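Local coordinates for epimerase domain-containing protein (Bacillus cereus HuA2-4, PDB 6ZLK), which interconverts UDP-glucuronic acid and UDP-galacturonic acid as an NAD-dependent 4-epimerase of the epimerase/dehydratase family, at residues A[13-21]-A[46-56]; A[79-87]-A[98-109]. All blocks are in the same frame, centred on the assembly; numbering follows the deposited sequence.

Contact 1. Residues A[13-21]-A[46-56]; sequences GSHLCQALL and NIQSLELNSRF
Helices 13-21 and 46-51 run side by side in nearly the same direction, their axes 15° apart and 10.6 Å at closest approach, with Ser14 level with Asn46 and Gln18 with Leu50. Leu50 is the knob of this packing: its side chain drops into the hole formed by Ser14, Cys17, Gln18 and Leu21. One branch, CD1, rests on Cys17 CB at 3.8 Å, while CD2 meets CD1 of Leu21 at 3.7 Å. That same Leu21 methyl also reaches Phe56, touching CB at 3.8 Å where the two side chains cross at about a right angle. The Phe56 ring is laid in under the helix pair: with CG anti to the backbone N (chi1 -176°), it receives Leu50 CB over one face near the rim and comes within 4.0 Å of Cys17 SG through CE1, an oblique sulfur-aromatic contact.

Polar contact is made at Leu21. Arg55 turns its guanidinium end-on to the carbonyl, NH2 donating to Leu21 O at 2.9 Å and NH1 to the same oxygen at 3.0 Å, with that oxygen in the guanidinium plane. The turn that presents Arg55 is an Asx turn, Asn53 OD1 accepting from Arg55 N at 2.8 Å on a lone pair; the same OD1 sits over one face of the guanidinium. Arg55 NH1 also bonds to Tyr26 O, just ahead of strand 27-31. These are neighbouring helices of the Rossmann-type nucleotide-binding domain, lying on its parallel strands: Cys17 and Phe56 both pack on Val28 of strand 27-31, and Leu20 and Cys17 reach Val5 of strand 2-6.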
loop_
_atom_site.group_PDB
_atom_site.type_symbol
_atom_site.label_atom_id
_atom_site.label_comp_id
_atom_site.label_asym_id
_atom_site.label_seq_id
_atom_site.Cartn_x
_atom_site.Cartn_y
_atom_site.Cartn_z
ATOM N N GLY A 13 -3.763 1.985 -22.671
ATOM C CA GLY A 13 -2.777 2.986 -23.094
ATOM C C GLY A 13 -2.794 3.157 -24.592
ATOM O O GLY A 13 -2.789 4.327 -25.067
ATOM N N SER A 14 -2.898 2.067 -25.353
ATOM C CA SER A 14 -2.842 2.163 -26.821
ATOM C C SER A 14 -4.077 2.921 -27.326
ATOM O O SER A 14 -3.959 3.824 -28.171
ATOM C CB SER A 14 -2.708 0.802 -27.449
ATOM O OG SER A 14 -3.856 0.035 -27.250
ATOM N N HIS A 15 -5.230 2.668 -26.707
ATOM C CA HIS A 15 -6.508 3.346 -27.089
ATOM C C HIS A 15 -6.434 4.807 -26.663
ATOM O O HIS A 15 -6.916 5.674 -27.415
ATOM C CB HIS A 15 -7.716 2.696 -26.423
ATOM C CG HIS A 15 -8.203 1.425 -27.069
ATOM N ND1 HIS A 15 -8.947 1.440 -28.234
ATOM C CD2 HIS A 15 -8.077 0.140 -26.689
ATOM C CE1 HIS A 15 -9.308 0.196 -28.507
ATOM N NE2 HIS A 15 -8.787 -0.628 -27.585
ATOM N N LEU A 16 -5.853 5.078 -25.509
ATOM C CA LEU A 16 -5.736 6.462 -25.021
ATOM C C LEU A 16 -4.830 7.290 -25.927
ATOM O O LEU A 16 -5.221 8.432 -26.320
ATOM C CB LEU A 16 -5.253 6.473 -23.588
ATOM C CG LEU A 16 -5.096 7.862 -22.981
ATOM C CD1 LEU A 16 -6.390 8.649 -22.942
ATOM C CD2 LEU A 16 -4.487 7.750 -21.573
ATOM N N CYS A 17 -3.693 6.745 -26.321
ATOM C CA CYS A 17 -2.782 7.468 -27.223
ATOM C C CYS A 17 -3.507 7.788 -28.550
ATOM O O CYS A 17 -3.404 8.887 -29.058
ATOM C CB CYS A 17 -1.527 6.648 -27.488
ATOM S SG CYS A 17 -0.462 6.525 -26.038
ATOM N N GLN A 18 -4.210 6.823 -29.108
ATOM C CA GLN A 18 -4.946 6.972 -30.375
ATOM C C GLN A 18 -5.964 8.106 -30.218
ATOM O O GLN A 18 -6.065 8.988 -31.091
ATOM C CB GLN A 18 -5.603 5.640 -30.714
ATOM C CG GLN A 18 -6.167 5.559 -32.106
ATOM C CD GLN A 18 -6.073 4.124 -32.572
ATOM O OE1 GLN A 18 -6.208 3.194 -31.782
ATOM N NE2 GLN A 18 -5.786 3.942 -33.850
ATOM N N ALA A 19 -6.695 8.123 -29.111
ATOM C CA ALA A 19 -7.721 9.156 -28.877
ATOM C C ALA A 19 -7.074 10.537 -28.722
ATOM O O ALA A 19 -7.585 11.524 -29.326
ATOM C CB ALA A 19 -8.557 8.824 -27.671
ATOM N N LEU A 20 -6.031 10.664 -27.915
ATOM C CA LEU A 20 -5.372 11.970 -27.739
ATOM C C LEU A 20 -4.871 12.516 -29.075
ATOM O O LEU A 20 -4.994 13.736 -29.304
ATOM C CB LEU A 20 -4.240 11.879 -26.721
ATOM C CG LEU A 20 -4.691 11.514 -25.328
ATOM C CD1 LEU A 20 -3.506 11.116 -24.460
ATOM C CD2 LEU A 20 -5.497 12.603 -24.667
ATOM N N LEU A 21 -4.302 11.665 -29.903
ATOM C CA LEU A 21 -3.650 12.121 -31.150
ATOM C C LEU A 21 -4.696 12.592 -32.150
ATOM O O LEU A 21 -4.287 13.364 -33.023
ATOM C CB LEU A 21 -2.782 11.042 -31.762
ATOM C CG LEU A 21 -1.513 10.731 -30.996
ATOM C CD1 LEU A 21 -0.887 9.427 -31.472
ATOM C CD2 LEU A 21 -0.532 11.873 -31.100
ATOM N N ASN A 46 0.300 -1.818 -32.767
ATOM C CA ASN A 46 -0.392 -0.564 -32.375
ATOM C C ASN A 46 0.678 0.520 -32.229
ATOM O O ASN A 46 0.452 1.649 -32.726
ATOM C CB ASN A 46 -1.169 -0.691 -31.072
ATOM C CG ASN A 46 -2.255 -1.746 -31.067
ATOM O OD1 ASN A 46 -2.449 -2.471 -30.065
ATOM N ND2 ASN A 46 -2.953 -1.838 -32.186
ATOM N N ILE A 47 1.823 0.185 -31.615
ATOM C CA ILE A 47 2.890 1.195 -31.418
ATOM C C ILE A 47 3.448 1.651 -32.781
ATOM O O ILE A 47 3.547 2.871 -33.025
ATOM C CB ILE A 47 3.982 0.720 -30.453
ATOM C CG1 ILE A 47 3.442 0.577 -29.029
ATOM C CG2 ILE A 47 5.166 1.652 -30.545
ATOM C CD1 ILE A 47 2.970 1.851 -28.363
ATOM N N GLN A 48 3.680 0.712 -33.704
ATOM C CA GLN A 48 4.212 1.063 -35.036
ATOM C C GLN A 48 3.232 2.017 -35.729
ATOM O O GLN A 48 3.689 2.965 -36.381
ATOM C CB GLN A 48 4.498 -0.219 -35.809
ATOM C CG GLN A 48 5.706 -0.926 -35.241
ATOM C CD GLN A 48 5.939 -2.319 -35.782
ATOM O OE1 GLN A 48 5.078 -2.924 -36.426
ATOM N NE2 GLN A 48 7.117 -2.842 -35.495
ATOM N N SER A 49 1.931 1.761 -35.603
ATOM C CA SER A 49 0.890 2.602 -36.239
ATOM C C SER A 49 0.872 4.009 -35.605
ATOM O O SER A 49 0.848 4.990 -36.325
ATOM C CB SER A 49 -0.462 1.952 -36.156
ATOM O OG SER A 49 -1.365 2.760 -36.885
ATOM N N LEU A 50 0.950 4.100 -34.296
ATOM C CA LEU A 50 1.038 5.417 -33.622
ATOM C C LEU A 50 2.303 6.157 -34.051
ATOM O O LEU A 50 2.213 7.357 -34.220
ATOM C CB LEU A 50 1.019 5.170 -32.124
ATOM C CG LEU A 50 -0.305 4.689 -31.559
ATOM C CD1 LEU A 50 -0.124 4.265 -30.108
ATOM C CD2 LEU A 50 -1.362 5.765 -31.614
ATOM N N GLU A 51 3.413 5.449 -34.254
ATOM C CA GLU A 51 4.696 6.098 -34.589
ATOM C C GLU A 51 4.636 6.735 -35.986
ATOM O O GLU A 51 5.482 7.599 -36.242
ATOM C CB GLU A 51 5.856 5.121 -34.494
ATOM C CG GLU A 51 6.226 4.814 -33.059
ATOM C CD GLU A 51 7.404 3.866 -32.974
ATOM O OE1 GLU A 51 7.330 2.737 -33.566
ATOM O OE2 GLU A 51 8.416 4.253 -32.332
ATOM N N LEU A 52 3.665 6.377 -36.832
ATOM C CA LEU A 52 3.478 7.084 -38.118
ATOM C C LEU A 52 3.058 8.536 -37.901
ATOM O O LEU A 52 3.173 9.332 -38.837
ATOM C CB LEU A 52 2.440 6.340 -38.949
ATOM C CG LEU A 52 2.906 4.977 -39.450
ATOM C CD1 LEU A 52 1.756 4.276 -40.176
ATOM C CD2 LEU A 52 4.144 5.097 -40.328
ATOM N N ASN A 53 2.482 8.856 -36.740
ATOM C CA ASN A 53 1.945 10.183 -36.442
ATOM C C ASN A 53 3.102 11.084 -35.990
ATOM O O ASN A 53 3.839 10.681 -35.085
ATOM C CB ASN A 53 0.836 10.128 -35.403
ATOM C CG ASN A 53 0.069 11.425 -35.284
ATOM O OD1 ASN A 53 0.669 12.461 -35.020
ATOM N ND2 ASN A 53 -1.248 11.343 -35.362
ATOM N N SER A 54 3.278 12.250 -36.644
ATOM C CA SER A 54 4.421 13.132 -36.335
ATOM C C SER A 54 4.332 13.646 -34.891
ATOM O O SER A 54 5.339 14.140 -34.387
ATOM C CB SER A 54 4.495 14.271 -37.338
ATOM O OG SER A 54 3.351 15.057 -37.232
ATOM N N ARG A 55 3.202 13.492 -34.223
ATOM C CA ARG A 55 3.012 14.047 -32.859
ATOM C C ARG A 55 3.113 12.949 -31.809
ATOM O O ARG A 55 2.901 13.259 -30.613
ATOM C CB ARG A 55 1.704 14.802 -32.750
ATOM C CG ARG A 55 1.714 16.064 -33.592
ATOM C CD ARG A 55 0.367 16.729 -33.609
ATOM N NE ARG A 55 -0.602 15.992 -34.402
ATOM C CZ ARG A 55 -1.648 15.290 -33.959
ATOM N NH1 ARG A 55 -1.959 15.195 -32.681
ATOM N NH2 ARG A 55 -2.432 14.662 -34.821
ATOM N N PHE A 56 3.579 11.773 -32.191
ATOM C CA PHE A 56 3.769 10.625 -31.273
ATOM C C PHE A 56 5.236 10.215 -31.251
ATOM O O PHE A 56 5.894 10.123 -32.343
ATOM C CB PHE A 56 2.871 9.451 -31.676
ATOM C CG PHE A 56 2.976 8.303 -30.713
ATOM C CD1 PHE A 56 2.359 8.389 -29.482
ATOM C CD2 PHE A 56 3.751 7.194 -30.966
ATOM C CE1 PHE A 56 2.473 7.369 -28.550
ATOM C CE2 PHE A 56 3.789 6.129 -30.061
ATOM C CZ PHE A 56 3.164 6.239 -28.839
#

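Contact 2. Residues A[79-87]-A[98-109]; sequences YHLAAIPGV and YVTNNIMVTQQL. With NAD (nicotinamide-adenine-dinucleotide), chain E.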
loop_
_atom_site.group_PDB
_atom_site.type_symbol
_atom_site.label_atom_id
_atom_site.label_comp_id
_atom_site.label_asym_id
_atom_site.label_seq_id
_atom_site.Cartn_x
_atom_site.Cartn_y
_atom_site.Cartn_z
ATOM N N TYR A 79 -0.386 10.869 -17.931
ATOM C CA TYR A 79 -1.331 9.763 -17.734
ATOM C C TYR A 79 -0.535 8.547 -17.310
ATOM O O TYR A 79 0.246 7.995 -18.108
ATOM C CB TYR A 79 -2.107 9.448 -18.992
ATOM C CG TYR A 79 -3.268 10.342 -19.270
ATOM C CD1 TYR A 79 -4.472 10.210 -18.583
ATOM C CD2 TYR A 79 -3.233 11.241 -20.316
ATOM C CE1 TYR A 79 -5.552 11.003 -18.918
ATOM C CE2 TYR A 79 -4.301 12.022 -20.673
ATOM C CZ TYR A 79 -5.490 11.898 -19.972
ATOM O OH TYR A 79 -6.564 12.645 -20.372
ATOM N N HIS A 80 -0.704 8.140 -16.064
ATOM C CA HIS A 80 0.112 7.048 -15.508
ATOM C C HIS A 80 -0.701 5.754 -15.515
ATOM O O HIS A 80 -1.493 5.473 -14.606
ATOM C CB HIS A 80 0.682 7.449 -14.150
ATOM C CG HIS A 80 1.391 6.314 -13.556
ATOM N ND1 HIS A 80 2.204 5.479 -14.309
ATOM C CD2 HIS A 80 1.506 5.932 -12.260
ATOM C CE1 HIS A 80 2.716 4.569 -13.490
ATOM N NE2 HIS A 80 2.327 4.847 -12.192
ATOM N N LEU A 81 -0.562 4.961 -16.571
ATOM C CA LEU A 81 -1.265 3.683 -16.711
ATOM C C LEU A 81 -0.330 2.487 -16.511
ATOM O O LEU A 81 -0.838 1.350 -16.380
ATOM C CB LEU A 81 -1.940 3.565 -18.071
ATOM C CG LEU A 81 -3.253 4.341 -18.207
ATOM C CD1 LEU A 81 -3.066 5.826 -18.321
ATOM C CD2 LEU A 81 -4.054 3.848 -19.406
ATOM N N ALA A 82 0.981 2.685 -16.542
ATOM C CA ALA A 82 1.912 1.533 -16.423
ATOM C C ALA A 82 1.662 0.811 -15.108
ATOM O O ALA A 82 1.518 1.502 -14.067
ATOM C CB ALA A 82 3.336 1.953 -16.495
ATOM N N ALA A 83 1.551 -0.497 -15.153
ATOM C CA ALA A 83 1.311 -1.328 -13.988
ATOM C C ALA A 83 1.380 -2.776 -14.418
ATOM O O ALA A 83 1.368 -3.043 -15.660
ATOM C CB ALA A 83 -0.037 -1.030 -13.436
ATOM N N ILE A 84 1.410 -3.638 -13.429
ATOM C CA ILE A 84 1.141 -5.079 -13.625
ATOM C C ILE A 84 -0.277 -5.257 -13.139
ATOM O O ILE A 84 -0.546 -5.056 -11.950
ATOM C CB ILE A 84 2.136 -5.976 -12.861
ATOM C CG1 ILE A 84 3.553 -5.719 -13.356
ATOM C CG2 ILE A 84 1.714 -7.430 -13.079
ATOM C CD1 ILE A 84 3.848 -6.132 -14.774
ATOM N N PRO A 85 -1.223 -5.617 -14.034
ATOM C CA PRO A 85 -2.608 -5.812 -13.646
ATOM C C PRO A 85 -2.836 -7.307 -13.400
ATOM O O PRO A 85 -1.988 -8.126 -13.654
ATOM C CB PRO A 85 -3.330 -5.267 -14.888
ATOM C CG PRO A 85 -2.508 -5.836 -16.032
ATOM C CD PRO A 85 -1.074 -5.758 -15.501
ATOM N N GLY A 86 -3.994 -7.642 -12.917
ATOM C CA GLY A 86 -4.373 -9.068 -12.890
ATOM C C GLY A 86 -4.548 -9.473 -11.448
ATOM O O GLY A 86 -3.518 -9.665 -10.717
ATOM N N VAL A 87 -5.807 -9.529 -11.036
ATOM C CA VAL A 87 -6.182 -9.861 -9.650
ATOM C C VAL A 87 -5.639 -11.268 -9.355
ATOM O O VAL A 87 -5.179 -11.524 -8.268
ATOM C CB VAL A 87 -7.709 -9.735 -9.498
ATOM C CG1 VAL A 87 -8.230 -10.380 -8.230
ATOM C CG2 VAL A 87 -8.159 -8.281 -9.617
ATOM N N TYR A 98 4.525 -6.815 -8.992
ATOM C CA TYR A 98 3.414 -5.884 -8.687
ATOM C C TYR A 98 3.921 -4.786 -7.762
ATOM O O TYR A 98 3.597 -3.605 -7.942
ATOM C CB TYR A 98 2.244 -6.554 -7.985
ATOM C CG TYR A 98 1.434 -7.496 -8.859
ATOM C CD1 TYR A 98 1.925 -8.733 -9.216
ATOM C CD2 TYR A 98 0.236 -7.084 -9.400
ATOM C CE1 TYR A 98 1.144 -9.609 -9.967
ATOM C CE2 TYR A 98 -0.546 -7.943 -10.148
ATOM C CZ TYR A 98 -0.071 -9.185 -10.461
ATOM O OH TYR A 98 -0.848 -10.000 -11.232
ATOM N N VAL A 99 4.755 -5.170 -6.799
ATOM C CA VAL A 99 5.305 -4.115 -5.907
ATOM C C VAL A 99 6.239 -3.176 -6.687
ATOM O O VAL A 99 6.175 -1.983 -6.578
ATOM C CB VAL A 99 6.014 -4.773 -4.724
ATOM C CG1 VAL A 99 6.744 -3.731 -3.926
ATOM C CG2 VAL A 99 5.050 -5.525 -3.857
ATOM N N THR A 100 7.162 -3.721 -7.465
ATOM C CA THR A 100 8.140 -2.915 -8.183
ATOM C C THR A 100 7.432 -2.016 -9.209
ATOM O O THR A 100 7.656 -0.834 -9.244
ATOM C CB THR A 100 9.117 -3.860 -8.872
ATOM O OG1 THR A 100 9.820 -4.518 -7.788
ATOM C CG2 THR A 100 10.047 -3.090 -9.790
ATOM N N ASN A 101 6.542 -2.588 -9.982
ATOM C CA ASN A 101 5.961 -1.802 -11.100
ATOM C C ASN A 101 4.748 -0.992 -10.670
ATOM O O ASN A 101 4.424 -0.034 -11.393
ATOM C CB ASN A 101 5.642 -2.717 -12.267
ATOM C CG ASN A 101 6.922 -3.303 -12.798
ATOM O OD1 ASN A 101 7.766 -2.529 -13.249
ATOM N ND2 ASN A 101 7.109 -4.608 -12.648
ATOM N N ASN A 102 4.057 -1.317 -9.578
ATOM C CA ASN A 102 2.844 -0.583 -9.193
ATOM C C ASN A 102 3.177 0.421 -8.083
ATOM O O ASN A 102 2.421 1.428 -7.984
ATOM C CB ASN A 102 1.689 -1.482 -8.770
ATOM C CG ASN A 102 1.212 -2.391 -9.894
ATOM O OD1 ASN A 102 1.707 -2.261 -11.028
ATOM N ND2 ASN A 102 0.365 -3.349 -9.584
ATOM N N ILE A 103 4.206 0.165 -7.258
ATOM C CA ILE A 103 4.547 1.074 -6.132
ATOM C C ILE A 103 5.829 1.850 -6.445
ATOM O O ILE A 103 5.782 3.086 -6.473
ATOM C CB ILE A 103 4.638 0.309 -4.807
ATOM C CG1 ILE A 103 3.390 -0.527 -4.554
ATOM C CG2 ILE A 103 4.873 1.285 -3.664
ATOM C CD1 ILE A 103 3.359 -1.271 -3.258
ATOM N N MET A 104 6.926 1.152 -6.723
ATOM C CA MET A 104 8.219 1.848 -6.929
ATOM C C MET A 104 8.133 2.747 -8.170
ATOM O O MET A 104 8.598 3.895 -8.130
ATOM C CB MET A 104 9.408 0.890 -7.078
ATOM C CG MET A 104 9.828 0.242 -5.811
ATOM S SD MET A 104 10.454 1.443 -4.623
ATOM C CE MET A 104 11.472 2.575 -5.542
ATOM N N VAL A 105 7.513 2.305 -9.253
ATOM C CA VAL A 105 7.378 3.138 -10.470
ATOM C C VAL A 105 6.596 4.416 -10.146
ATOM O O VAL A 105 6.954 5.493 -10.593
ATOM C CB VAL A 105 6.714 2.307 -11.584
ATOM C CG1 VAL A 105 6.099 3.172 -12.653
ATOM C CG2 VAL A 105 7.756 1.405 -12.211
ATOM N N THR A 106 5.527 4.288 -9.397
ATOM C CA THR A 106 4.677 5.444 -9.088
ATOM C C THR A 106 5.482 6.428 -8.231
ATOM O O THR A 106 5.460 7.636 -8.518
ATOM C CB THR A 106 3.384 5.011 -8.399
ATOM O OG1 THR A 106 2.623 4.171 -9.281
ATOM C CG2 THR A 106 2.508 6.175 -8.020
ATOM N N GLN A 107 6.197 5.913 -7.256
ATOM C CA GLN A 107 7.024 6.806 -6.408
ATOM C C GLN A 107 8.049 7.527 -7.290
ATOM O O GLN A 107 8.268 8.739 -7.087
ATOM C CB GLN A 107 7.686 6.051 -5.270
ATOM C CG GLN A 107 8.400 6.982 -4.300
ATOM C CD GLN A 107 9.894 6.946 -4.433
ATOM O OE1 GLN A 107 10.433 6.346 -5.350
ATOM N NE2 GLN A 107 10.559 7.646 -3.520
ATOM N N GLN A 108 8.740 6.823 -8.164
ATOM C CA GLN A 108 9.789 7.478 -8.971
ATOM C C GLN A 108 9.181 8.569 -9.873
ATOM O O GLN A 108 9.803 9.643 -10.047
ATOM C CB GLN A 108 10.537 6.450 -9.815
ATOM C CG GLN A 108 11.416 5.517 -8.991
ATOM C CD GLN A 108 12.635 5.078 -9.791
ATOM O OE1 GLN A 108 12.723 5.238 -11.005
ATOM N NE2 GLN A 108 13.585 4.463 -9.114
ATOM N N LEU A 109 8.059 8.292 -10.501
ATOM C CA LEU A 109 7.372 9.313 -11.331
ATOM C C LEU A 109 7.016 10.521 -10.474
ATOM O O LEU A 109 7.306 11.633 -10.895
ATOM C CB LEU A 109 6.134 8.740 -11.988
ATOM C CG LEU A 109 6.407 7.782 -13.128
ATOM C CD1 LEU A 109 5.117 7.133 -13.506
ATOM C CD2 LEU A 109 6.995 8.510 -14.348
HETATM P PA NAD E . -1.691 -3.639 -19.803
HETATM O O1A NAD E . -0.901 -4.687 -19.118
HETATM O O2A NAD E . -2.309 -3.925 -21.139
HETATM O O5B NAD E . -0.946 -2.256 -19.893
HETATM C C5B NAD E . 0.008 -1.786 -18.918
HETATM C C4B NAD E . 1.329 -1.525 -19.599
HETATM O O4B NAD E . 2.261 -1.054 -18.599
HETATM C C3B NAD E . 1.962 -2.739 -20.256
HETATM O O3B NAD E . 1.965 -2.676 -21.677
HETATM C C2B NAD E . 3.336 -2.834 -19.583
HETATM O O2B NAD E . 4.403 -3.223 -20.429
HETATM C C1B NAD E . 3.547 -1.406 -19.070
HETATM N N9A NAD E . 4.439 -1.304 -17.928
HETATM C C8A NAD E . 4.347 -1.964 -16.730
HETATM N N7A NAD E . 5.306 -1.665 -15.895
HETATM C C5A NAD E . 6.123 -0.810 -16.631
HETATM C C6A NAD E . 7.335 -0.164 -16.348
HETATM N N6A NAD E . 8.040 -0.334 -15.207
HETATM N N1A NAD E . 7.847 0.665 -17.289
HETATM C C2A NAD E . 7.177 0.819 -18.453
HETATM N N3A NAD E . 6.051 0.215 -18.860
HETATM C C4A NAD E . 5.568 -0.562 -17.894
HETATM O O3 NAD E . -2.869 -3.322 -18.760
HETATM P PN NAD E . -4.247 -2.468 -18.985
HETATM O O1N NAD E . -5.345 -3.423 -18.922
HETATM O O2N NAD E . -4.050 -1.584 -20.116
HETATM O O5D NAD E . -4.241 -1.595 -17.671
HETATM C C5D NAD E . -3.786 -0.295 -17.748
HETATM C C4D NAD E . -3.982 0.332 -16.397
HETATM O O4D NAD E . -5.380 0.350 -16.058
HETATM C C3D NAD E . -3.258 -0.375 -15.242
HETATM O O3D NAD E . -2.732 0.607 -14.331
HETATM C C2D NAD E . -4.369 -1.137 -14.523
HETATM O O2D NAD E . -4.023 -1.427 -13.166
HETATM C C1D NAD E . -5.526 -0.178 -14.781
HETATM N N1N NAD E . -6.830 -0.820 -14.810
HETATM C C2N NAD E . -7.177 -1.656 -15.830
HETATM C C3N NAD E . -8.395 -2.241 -15.828
HETATM C C7N NAD E . -8.788 -3.220 -16.880
HETATM O O7N NAD E . -9.916 -3.672 -16.791
HETATM N N7N NAD E . -7.934 -3.492 -17.877
HETATM C C4N NAD E . -9.332 -1.896 -14.838
HETATM C C5N NAD E . -8.911 -1.163 -13.731
HETATM C C6N NAD E . -7.677 -0.593 -13.765
HETATM O O HOH W 1 2.617 1.936 -11.520
#
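This is the buried first half of a beta-alpha-beta unit in the Rossmann-type nucleotide-binding domain: strand 77-80 and the loop running on from its C-terminal end lie against helix 96-113, which leads on to parallel strand 120-126. The two sides also line the NAD site. Asn101 OD1 accepts from the adenine N6A at 3.0 Å, its ND2 being held by Pro97 O, while Leu81 O accepts from hydroxyl O3D of the nicotinamide ribose and Ala82 CB packs against the adenine.

At the strand end, His80 reaches the helix with CG anti to its backbone N (chi1 175°). Its NE2 meets Thr106 OG1 at 3.0 Å in the ring plane, a hydrogen bond in which either partner may donate, and Leu109 CD1 lies over one ring face in a CH-pi contact. ND1, the other ring nitrogen, is bonded to Thr6 OG1, so both nitrogens help fix the ring's rotation. A water joins the backbones, donating to both Ala82 O and Asn101 O.

Farther along the loop, the Asn102 amide pairs with both backbone polar atoms of Ile84: OD1 accepts from Ile84 N at 2.8 Å, in the carbonyl plane, and ND2 returns a nearly straight bond (168°) to Ile84 O. A second bond from ND2, to Thr152 OG1, helps fix the amide's rotation. Ile84 sets CG2 over the centre of the Tyr98 ring, 3.7 Å from the centroid. Beyond that ring, where Gly86 borders the UDP-sugar, the Tyr98 hydroxyl donates to Gly86 O at 2.7 Å, on a lone pair.

From the N terminus, the chain leaves strand 2-6, enters helix 11-21, passes through strand 27-31 and returns along helix 44-51, where contact 1 closes a loop of 24 intervening residues. Contact 2 follows in series, closing a shorter loop of the 10 residues between 79-87 and 98-109, so the two neither nest nor cross. Their centres lie 21 Å apart, yet they touch: Leu16 CD2 packs on Tyr79 CG at 3.7 Å, and Leu81 CD2 approaches Gly13 N at 3.8 Å. The end of strand 77-80, through Tyr79, and the loop after it, through Leu81, thus pack on helix 11-21, while contact 2 ties the same stretch to helix 96-113 across the sheet.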